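Local coordinates for uracil-DNA glycosylase (Nitratifractor salsuginis, PDB 5X3G), which belongs to the uracil-DNA glycosylase family and folds as a single alpha/beta domain around a four-stranded parallel sheet packed between helices, at residues R72-G77 and G163-N168; I205-H210 and E244-M249. One frame throughout, in Å; residues are numbered along the deposited sequence.

From the N terminus the chain runs through three helices before it lays down strand 73-77. Some 85 residues later, much of that span helical, strand 164-168 comes back alongside it and contact 1 closes the first loop. Helix 179-196 then leads to strand 203-207, which pairs with the other flank of 73-77; there I74 O probably accepts a hydrogen bond from I205 N. Contact 2 closes a shorter loop, carried through edge strand 225-228, when the end of the chain's last helical region, L245, F246 and M249, comes up against I205 and F207. The loops follow in series, neither nesting nor crossing. Contact 1 is internal to the sheet, whereas contact 2 fastens the C-terminal helix onto it.

Contact 1: R72-G77 and G163-N168; sequences RYILFG and GVLLLN
R72 and Y73 both give their backbone N-H to one acceptor, the carbonyl O of G163. R72 N, 2.7 Å from G163 O, sits in the carbonyl plane on a lone pair; Y73 N, 2.9 Å from the same G163 O, stands above that plane. G163 has positive phi and ends helix 152-161 in a Schellman motif, so strand 164-168 starts straight from the helix stop. From there the parallel pairing alternates: L165 N to Y73 O, L75 N to L165 O, L167 N to L75 O and G77 N to L167 O.

Now the side chain of F76, from CB outward. Its CB lies 3.9 Å from L167 O. CG, anti to its own carbonyl carbon (chi1 -79°), passes the same oxygen, and from there the ring runs alongside L167, with CD1 3.6 Å from L167 O. One atom further, CE1 touches L167 CD2 at 3.9 Å. I74 CG2 rides 3.8 Å above one face of the ring, offset toward the rim, and also meets L167 CB. Helix 179-196 packs against I74 and L167 here. On the reverse face, L75 CB rests 3.7 Å from V164 CG1, and F159 of helix 152-161 touches both residues. Adjacent parallel strands with helices on both faces are the core of the alpha/beta uracil-DNA glycosylase fold.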
ATOM      1  N   ARG A  72      -5.339 -10.410  -5.307  1.00 26.49           N
ATOM      2  CA  ARG A  72      -6.749 -10.196  -5.606  1.00 23.71           C
ATOM      3  C   ARG A  72      -7.097  -8.724  -5.758  1.00 24.60           C
ATOM      4  O   ARG A  72      -8.059  -8.393  -6.459  1.00 23.40           O
ATOM      5  CB  ARG A  72      -7.621 -10.803  -4.502  1.00 28.35           C
ATOM      6  CG  ARG A  72      -7.229 -12.219  -4.121  1.00 29.73           C
ATOM      7  CD  ARG A  72      -8.042 -12.715  -2.938  1.00 37.11           C
ATOM      8  NE  ARG A  72      -9.454 -12.350  -3.043  1.00 44.97           N
ATOM      9  CZ  ARG A  72     -10.273 -12.236  -2.002  1.00 47.80           C
ATOM     10  NH1 ARG A  72      -9.822 -12.457  -0.775  1.00 42.81           N
ATOM     11  NH2 ARG A  72     -11.543 -11.903  -2.187  1.00 44.68           N
ATOM     12  N   TYR A  73      -6.335  -7.842  -5.115  1.00 22.30           N
ATOM     13  CA  TYR A  73      -6.551  -6.408  -5.175  1.00 22.12           C
ATOM     14  C   TYR A  73      -5.206  -5.710  -5.294  1.00 24.86           C
ATOM     15  O   TYR A  73      -4.179  -6.225  -4.842  1.00 29.17           O
ATOM     16  CB  TYR A  73      -7.274  -5.876  -3.930  1.00 21.20           C
ATOM     17  CG  TYR A  73      -8.657  -6.438  -3.691  1.00 30.27           C
ATOM     18  CD1 TYR A  73      -9.780  -5.841  -4.252  1.00 23.11           C
ATOM     19  CD2 TYR A  73      -8.841  -7.555  -2.889  1.00 25.04           C
ATOM     20  CE1 TYR A  73     -11.047  -6.350  -4.027  1.00 29.43           C
ATOM     21  CE2 TYR A  73     -10.101  -8.069  -2.658  1.00 28.16           C
ATOM     22  CZ  TYR A  73     -11.199  -7.466  -3.227  1.00 31.48           C
ATOM     23  OH  TYR A  73     -12.454  -7.979  -2.995  1.00 43.73           O
ATOM     24  N   ILE A  74      -5.221  -4.525  -5.895  1.00 18.63           N
ATOM     25  CA  ILE A  74      -4.064  -3.636  -5.918  1.00 27.61           C
ATOM     26  C   ILE A  74      -4.527  -2.299  -5.361  1.00 25.58           C
ATOM     27  O   ILE A  74      -5.217  -1.540  -6.053  1.00 23.55           O
ATOM     28  CB  ILE A  74      -3.470  -3.467  -7.323  1.00 25.52           C
ATOM     29  CG1 ILE A  74      -3.134  -4.830  -7.933  1.00 30.72           C
ATOM     30  CG2 ILE A  74      -2.234  -2.579  -7.275  1.00 22.52           C
ATOM     31  CD1 ILE A  74      -2.405  -4.732  -9.253  1.00 28.24           C
ATOM     32  N   LEU A  75      -4.159  -2.013  -4.118  1.00 26.32           N
ATOM     33  CA  LEU A  75      -4.522  -0.770  -3.450  1.00 25.16           C
ATOM     34  C   LEU A  75      -3.408   0.245  -3.668  1.00 23.65           C
ATOM     35  O   LEU A  75      -2.258  -0.005  -3.291  1.00 22.11           O
ATOM     36  CB  LEU A  75      -4.758  -1.021  -1.960  1.00 19.73           C
ATOM     37  CG  LEU A  75      -5.428   0.068  -1.115  1.00 21.50           C
ATOM     38  CD1 LEU A  75      -6.016  -0.580   0.116  1.00 23.91           C
ATOM     39  CD2 LEU A  75      -4.448   1.158  -0.707  1.00 20.33           C
ATOM     40  N   PHE A  76      -3.750   1.388  -4.252  1.00 21.57           N
ATOM     41  CA  PHE A  76      -2.743   2.349  -4.680  1.00 21.67           C
ATOM     42  C   PHE A  76      -2.472   3.420  -3.630  1.00 22.99           C
ATOM     43  O   PHE A  76      -3.355   3.829  -2.874  1.00 23.52           O
ATOM     44  CB  PHE A  76      -3.158   3.028  -5.986  1.00 23.11           C
ATOM     45  CG  PHE A  76      -2.915   2.194  -7.213  1.00 27.50           C
ATOM     46  CD1 PHE A  76      -1.674   2.190  -7.829  1.00 29.13           C
ATOM     47  CD2 PHE A  76      -3.932   1.430  -7.764  1.00 30.88           C
ATOM     48  CE1 PHE A  76      -1.447   1.431  -8.966  1.00 34.95           C
ATOM     49  CE2 PHE A  76      -3.712   0.668  -8.900  1.00 37.91           C
ATOM     50  CZ  PHE A  76      -2.465   0.668  -9.501  1.00 24.58           C
ATOM     51  N   GLY A  77      -1.208   3.856  -3.594  1.00 19.41           N
ATOM     52  CA  GLY A  77      -0.847   5.125  -3.007  1.00 23.99           C
ATOM     53  C   GLY A  77      -0.043   5.931  -4.013  1.00 26.46           C
ATOM     54  O   GLY A  77       0.261   5.461  -5.110  1.00 25.87           O
ATOM     55  N   GLY A 163      -4.958 -10.748  -0.087  1.00 26.03           N
ATOM     56  CA  GLY A 163      -4.527 -10.645  -1.468  1.00 24.61           C
ATOM     57  C   GLY A 163      -4.360  -9.234  -1.974  1.00 23.88           C
ATOM     58  O   GLY A 163      -4.511  -8.987  -3.176  1.00 21.62           O
ATOM     59  N   VAL A 164      -4.041  -8.292  -1.095  1.00 18.52           N
ATOM     60  CA  VAL A 164      -3.943  -6.885  -1.456  1.00 19.35           C
ATOM     61  C   VAL A 164      -2.479  -6.537  -1.667  1.00 20.69           C
ATOM     62  O   VAL A 164      -1.665  -6.636  -0.742  1.00 18.36           O
ATOM     63  CB  VAL A 164      -4.581  -5.985  -0.387  1.00 22.09           C
ATOM     64  CG1 VAL A 164      -4.352  -4.511  -0.713  1.00 23.96           C
ATOM     65  CG2 VAL A 164      -6.067  -6.290  -0.283  1.00 17.18           C
ATOM     66  N   LEU A 165      -2.146  -6.144  -2.892  1.00 23.47           N
ATOM     67  CA  LEU A 165      -0.839  -5.589  -3.215  1.00 22.97           C
ATOM     68  C   LEU A 165      -0.870  -4.093  -2.932  1.00 28.73           C
ATOM     69  O   LEU A 165      -1.600  -3.346  -3.597  1.00 23.97           O
ATOM     70  CB  LEU A 165      -0.482  -5.852  -4.680  1.00 26.86           C
ATOM     71  CG  LEU A 165       0.876  -5.346  -5.178  1.00 24.76           C
ATOM     72  CD1 LEU A 165       2.017  -6.111  -4.532  1.00 21.76           C
ATOM     73  CD2 LEU A 165       0.948  -5.440  -6.691  1.00 31.87           C
ATOM     74  N   LEU A 166      -0.097  -3.663  -1.935  1.00 21.93           N
ATOM     75  CA  LEU A 166      -0.071  -2.266  -1.504  1.00 23.75           C
ATOM     76  C   LEU A 166       0.958  -1.524  -2.347  1.00 23.18           C
ATOM     77  O   LEU A 166       2.134  -1.432  -1.994  1.00 19.39           O
ATOM     78  CB  LEU A 166       0.237  -2.186  -0.016  1.00 18.36           C
ATOM     79  CG  LEU A 166      -0.790  -2.879   0.879  1.00 19.29           C
ATOM     80  CD1 LEU A 166      -0.215  -3.137   2.269  1.00 21.62           C
ATOM     81  CD2 LEU A 166      -2.062  -2.048   0.970  1.00 21.59           C
ATOM     82  N   LEU A 167       0.502  -0.961  -3.464  1.00 24.66           N
ATOM     83  CA  LEU A 167       1.382  -0.478  -4.521  1.00 18.34           C
ATOM     84  C   LEU A 167       1.339   1.044  -4.603  1.00 22.63           C
ATOM     85  O   LEU A 167       0.285   1.623  -4.880  1.00 19.09           O
ATOM     86  CB  LEU A 167       0.984  -1.098  -5.861  1.00 23.68           C
ATOM     87  CG  LEU A 167       1.793  -0.677  -7.087  1.00 25.50           C
ATOM     88  CD1 LEU A 167       3.265  -1.014  -6.901  1.00 18.53           C
ATOM     89  CD2 LEU A 167       1.231  -1.334  -8.338  1.00 23.33           C
ATOM     90  N   ASN A 168       2.485   1.682  -4.373  1.00 26.15           N
ATOM     91  CA  ASN A 168       2.643   3.115  -4.589  1.00 23.87           C
ATOM     92  C   ASN A 168       2.954   3.395  -6.056  1.00 23.74           C
ATOM     93  O   ASN A 168       3.579   2.580  -6.741  1.00 25.25           O
ATOM     94  CB  ASN A 168       3.758   3.682  -3.705  1.00 26.54           C
ATOM     95  CG  ASN A 168       3.278   4.040  -2.308  1.00 22.74           C
ATOM     96  OD1 ASN A 168       2.154   4.498  -2.124  1.00 23.46           O
ATOM     97  ND2 ASN A 168       4.130   3.820  -1.318  1.00 20.69           N
TER

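Contact 2: I205-H210 and E244-M249; sequences ILFGAH and ELFGPM
F207, whose ring meets F246 across the contact, has its carbonyl O gripped twice by H210. The backbone N of H210 reaches F207 O at 3.2 Å, and the imidazole adds a weak bond, H210 ND1 to F207 O at 3.1 Å. The backbone bond closes the type II' turn from F207 to H210, and the weak ND1 bond adds to it; G208 takes a positive phi of 58° in this turn, where the chain leaves strand 203-207 and helix 210-214 begins.

Ahead of the turn, the ring of F207 reaches toward that of F246, tip to tip. The closest atoms are F207 CZ and F246 CZ, 3.6 Å apart. The rings meet rim to rim, neither over the face of the other, their planes at 44°. F119 adds an edge-to-face partner for F246.

This is the junction of a parallel sheet with the C-terminal helix of an alpha/beta fold: helix 240-246 lies over the face that I205 and F207 share, and L228 of the neighbouring strand touches both of them and L245.

I205 points its CB toward the helix. Its CG2 stands 3.9 Å from L245 CD2, the two side chains meeting tip to tip, and 4.1 Å from F246 CZ, where they cross at a slant. L245 CG is anti to the backbone N (chi1 173°) and chi2 sets its branches, of which CD2 does the touching; CD2 also rests 3.8 Å above one face of the F246 ring, toward its rim. Further along the helix end, a 3-10 segment brings in selenomethionine M249, whose CE approaches I205 CD1 at 4.3 Å. M249 N in turn bonds F246 O, and M249 O takes a hydrogen bond from R255 NH2.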
ATOM      1  N   ILE A 205      -8.140  -0.860  -6.234  1.00 24.93           N
ATOM      2  CA  ILE A 205      -8.790  -0.064  -5.199  1.00 25.57           C
ATOM      3  C   ILE A 205      -8.224   1.345  -5.281  1.00 28.85           C
ATOM      4  O   ILE A 205      -7.029   1.560  -5.041  1.00 20.49           O
ATOM      5  CB  ILE A 205      -8.583  -0.670  -3.804  1.00 20.94           C
ATOM      6  CG1 ILE A 205      -9.167  -2.081  -3.748  1.00 18.90           C
ATOM      7  CG2 ILE A 205      -9.201   0.229  -2.736  1.00 17.69           C
ATOM      8  CD1 ILE A 205      -8.746  -2.851  -2.520  1.00 20.74           C
ATOM      9  N   LEU A 206      -9.078   2.305  -5.617  1.00 21.88           N
ATOM     10  CA  LEU A 206      -8.642   3.650  -5.983  1.00 22.48           C
ATOM     11  C   LEU A 206      -9.199   4.649  -4.974  1.00 29.30           C
ATOM     12  O   LEU A 206     -10.375   5.019  -5.038  1.00 28.66           O
ATOM     13  CB  LEU A 206      -9.082   3.974  -7.406  1.00 31.29           C
ATOM     14  CG  LEU A 206      -8.648   2.929  -8.440  1.00 29.31           C
ATOM     15  CD1 LEU A 206      -9.401   3.111  -9.750  1.00 37.56           C
ATOM     16  CD2 LEU A 206      -7.139   2.984  -8.665  1.00 32.49           C
ATOM     17  N   PHE A 207      -8.348   5.088  -4.050  1.00 26.92           N
ATOM     18  CA  PHE A 207      -8.730   6.067  -3.037  1.00 22.29           C
ATOM     19  C   PHE A 207      -8.679   7.467  -3.636  1.00 32.20           C
ATOM     20  O   PHE A 207      -7.603   7.954  -3.998  1.00 24.46           O
ATOM     21  CB  PHE A 207      -7.806   5.975  -1.825  1.00 23.65           C
ATOM     22  CG  PHE A 207      -8.141   4.855  -0.885  1.00 27.47           C
ATOM     23  CD1 PHE A 207      -9.440   4.392  -0.768  1.00 25.72           C
ATOM     24  CD2 PHE A 207      -7.153   4.270  -0.110  1.00 26.38           C
ATOM     25  CE1 PHE A 207      -9.746   3.363   0.103  1.00 32.76           C
ATOM     26  CE2 PHE A 207      -7.452   3.242   0.762  1.00 24.57           C
ATOM     27  CZ  PHE A 207      -8.750   2.787   0.870  1.00 27.56           C
ATOM     28  N   GLY A 208      -9.839   8.113  -3.737  1.00 31.31           N
ATOM     29  CA  GLY A 208      -9.881   9.523  -4.098  1.00 30.67           C
ATOM     30  C   GLY A 208      -9.233   9.819  -5.439  1.00 25.24           C
ATOM     31  O   GLY A 208      -9.534   9.187  -6.459  1.00 34.62           O
ATOM     32  N   ALA A 209      -8.312  10.791  -5.429  1.00 26.77           N
ATOM     33  CA  ALA A 209      -7.691  11.269  -6.662  1.00 26.32           C
ATOM     34  C   ALA A 209      -7.022  10.148  -7.445  1.00 39.66           C
ATOM     35  O   ALA A 209      -6.911  10.233  -8.677  1.00 36.52           O
ATOM     36  CB  ALA A 209      -6.675  12.367  -6.342  1.00 39.52           C
ATOM     37  N   HIS A 210      -6.582   9.088  -6.754  1.00 34.34           N
ATOM     38  CA  HIS A 210      -5.955   7.951  -7.421  1.00 31.47           C
ATOM     39  C   HIS A 210      -6.812   7.410  -8.556  1.00 41.17           C
ATOM     40  O   HIS A 210      -6.280   6.876  -9.537  1.00 43.44           O
ATOM     41  CB  HIS A 210      -5.673   6.837  -6.410  1.00 33.16           C
ATOM     42  CG  HIS A 210      -4.521   7.123  -5.497  1.00 43.15           C
ATOM     43  ND1 HIS A 210      -4.650   7.155  -4.125  1.00 35.64           N
ATOM     44  CD2 HIS A 210      -3.220   7.388  -5.759  1.00 36.49           C
ATOM     45  CE1 HIS A 210      -3.478   7.428  -3.580  1.00 35.92           C
ATOM     46  NE2 HIS A 210      -2.593   7.576  -4.551  1.00 33.90           N
ATOM     47  N   GLU A 244     -18.492  -2.299   2.633  1.00 27.86           N
ATOM     48  CA  GLU A 244     -18.721  -3.480   1.812  1.00 31.54           C
ATOM     49  C   GLU A 244     -17.440  -3.982   1.160  1.00 26.71           C
ATOM     50  O   GLU A 244     -17.280  -5.195   0.979  1.00 28.73           O
ATOM     51  CB  GLU A 244     -19.784  -3.196   0.751  1.00 31.12           C
ATOM     52  CG  GLU A 244     -20.135  -4.421  -0.079  1.00 46.80           C
ATOM     53  CD  GLU A 244     -21.353  -4.219  -0.955  1.00 50.61           C
ATOM     54  OE1 GLU A 244     -21.955  -3.128  -0.897  1.00 36.54           O
ATOM     55  OE2 GLU A 244     -21.707  -5.156  -1.702  1.00 59.26           O
ATOM     56  N   LEU A 245     -16.513  -3.087   0.811  1.00 31.68           N
ATOM     57  CA  LEU A 245     -15.267  -3.560   0.213  1.00 26.31           C
ATOM     58  C   LEU A 245     -14.359  -4.218   1.251  1.00 28.05           C
ATOM     59  O   LEU A 245     -13.886  -5.341   1.049  1.00 28.57           O
ATOM     60  CB  LEU A 245     -14.537  -2.409  -0.480  1.00 26.43           C
ATOM     61  CG  LEU A 245     -13.138  -2.762  -0.995  1.00 19.24           C
ATOM     62  CD1 LEU A 245     -13.199  -3.927  -1.968  1.00 23.26           C
ATOM     63  CD2 LEU A 245     -12.493  -1.558  -1.654  1.00 23.28           C
ATOM     64  N   PHE A 246     -14.115  -3.540   2.371  1.00 28.15           N
ATOM     65  CA  PHE A 246     -13.128  -3.999   3.341  1.00 26.86           C
ATOM     66  C   PHE A 246     -13.711  -4.886   4.429  1.00 19.78           C
ATOM     67  O   PHE A 246     -12.957  -5.617   5.078  1.00 26.80           O
ATOM     68  CB  PHE A 246     -12.435  -2.799   3.987  1.00 21.48           C
ATOM     69  CG  PHE A 246     -11.634  -1.983   3.023  1.00 31.42           C
ATOM     70  CD1 PHE A 246     -10.461  -2.483   2.478  1.00 23.05           C
ATOM     71  CD2 PHE A 246     -12.055  -0.721   2.649  1.00 28.97           C
ATOM     72  CE1 PHE A 246      -9.725  -1.734   1.582  1.00 22.02           C
ATOM     73  CE2 PHE A 246     -11.320   0.031   1.758  1.00 19.25           C
ATOM     74  CZ  PHE A 246     -10.158  -0.475   1.219  1.00 21.03           C
ATOM     75  N   GLY A 247     -15.019  -4.824   4.651  1.00 22.68           N
ATOM     76  CA  GLY A 247     -15.686  -5.651   5.632  1.00 27.44           C
ATOM     77  C   GLY A 247     -15.324  -7.122   5.555  1.00 27.11           C
ATOM     78  O   GLY A 247     -14.900  -7.723   6.545  1.00 20.57           O
ATOM     79  N   PRO A 248     -15.482  -7.737   4.375  1.00 25.83           N
ATOM     80  CA  PRO A 248     -15.149  -9.167   4.245  1.00 22.73           C
ATOM     81  C   PRO A 248     -13.699  -9.497   4.535  1.00 26.67           C
ATOM     82  O   PRO A 248     -13.376 -10.673   4.738  1.00 26.52           O
ATOM     83  CB  PRO A 248     -15.505  -9.475   2.785  1.00 30.00           C
ATOM     84  CG  PRO A 248     -16.549  -8.477   2.445  1.00 30.21           C
ATOM     85  CD  PRO A 248     -16.142  -7.225   3.161  1.00 26.88           C
HETATM   86  N   MSE A 249     -12.820  -8.506   4.566  1.00 23.26           N
HETATM   87  CA  MSE A 249     -11.412  -8.760   4.809  1.00 19.53           C
HETATM   88  C   MSE A 249     -11.111  -8.923   6.289  1.00 23.38           C
HETATM   89  O   MSE A 249     -10.128  -9.570   6.655  1.00 25.05           O
HETATM   90  CB  MSE A 249     -10.575  -7.632   4.224  1.00 19.20           C
HETATM   91  CG  MSE A 249     -10.782  -7.422   2.745  1.00 28.99           C
HETATM   92 SE   MSE A 249      -9.398  -6.223   2.070  1.00 34.38          SE
HETATM   93  CE  MSE A 249     -10.264  -5.576   0.452  1.00 23.60           C
TER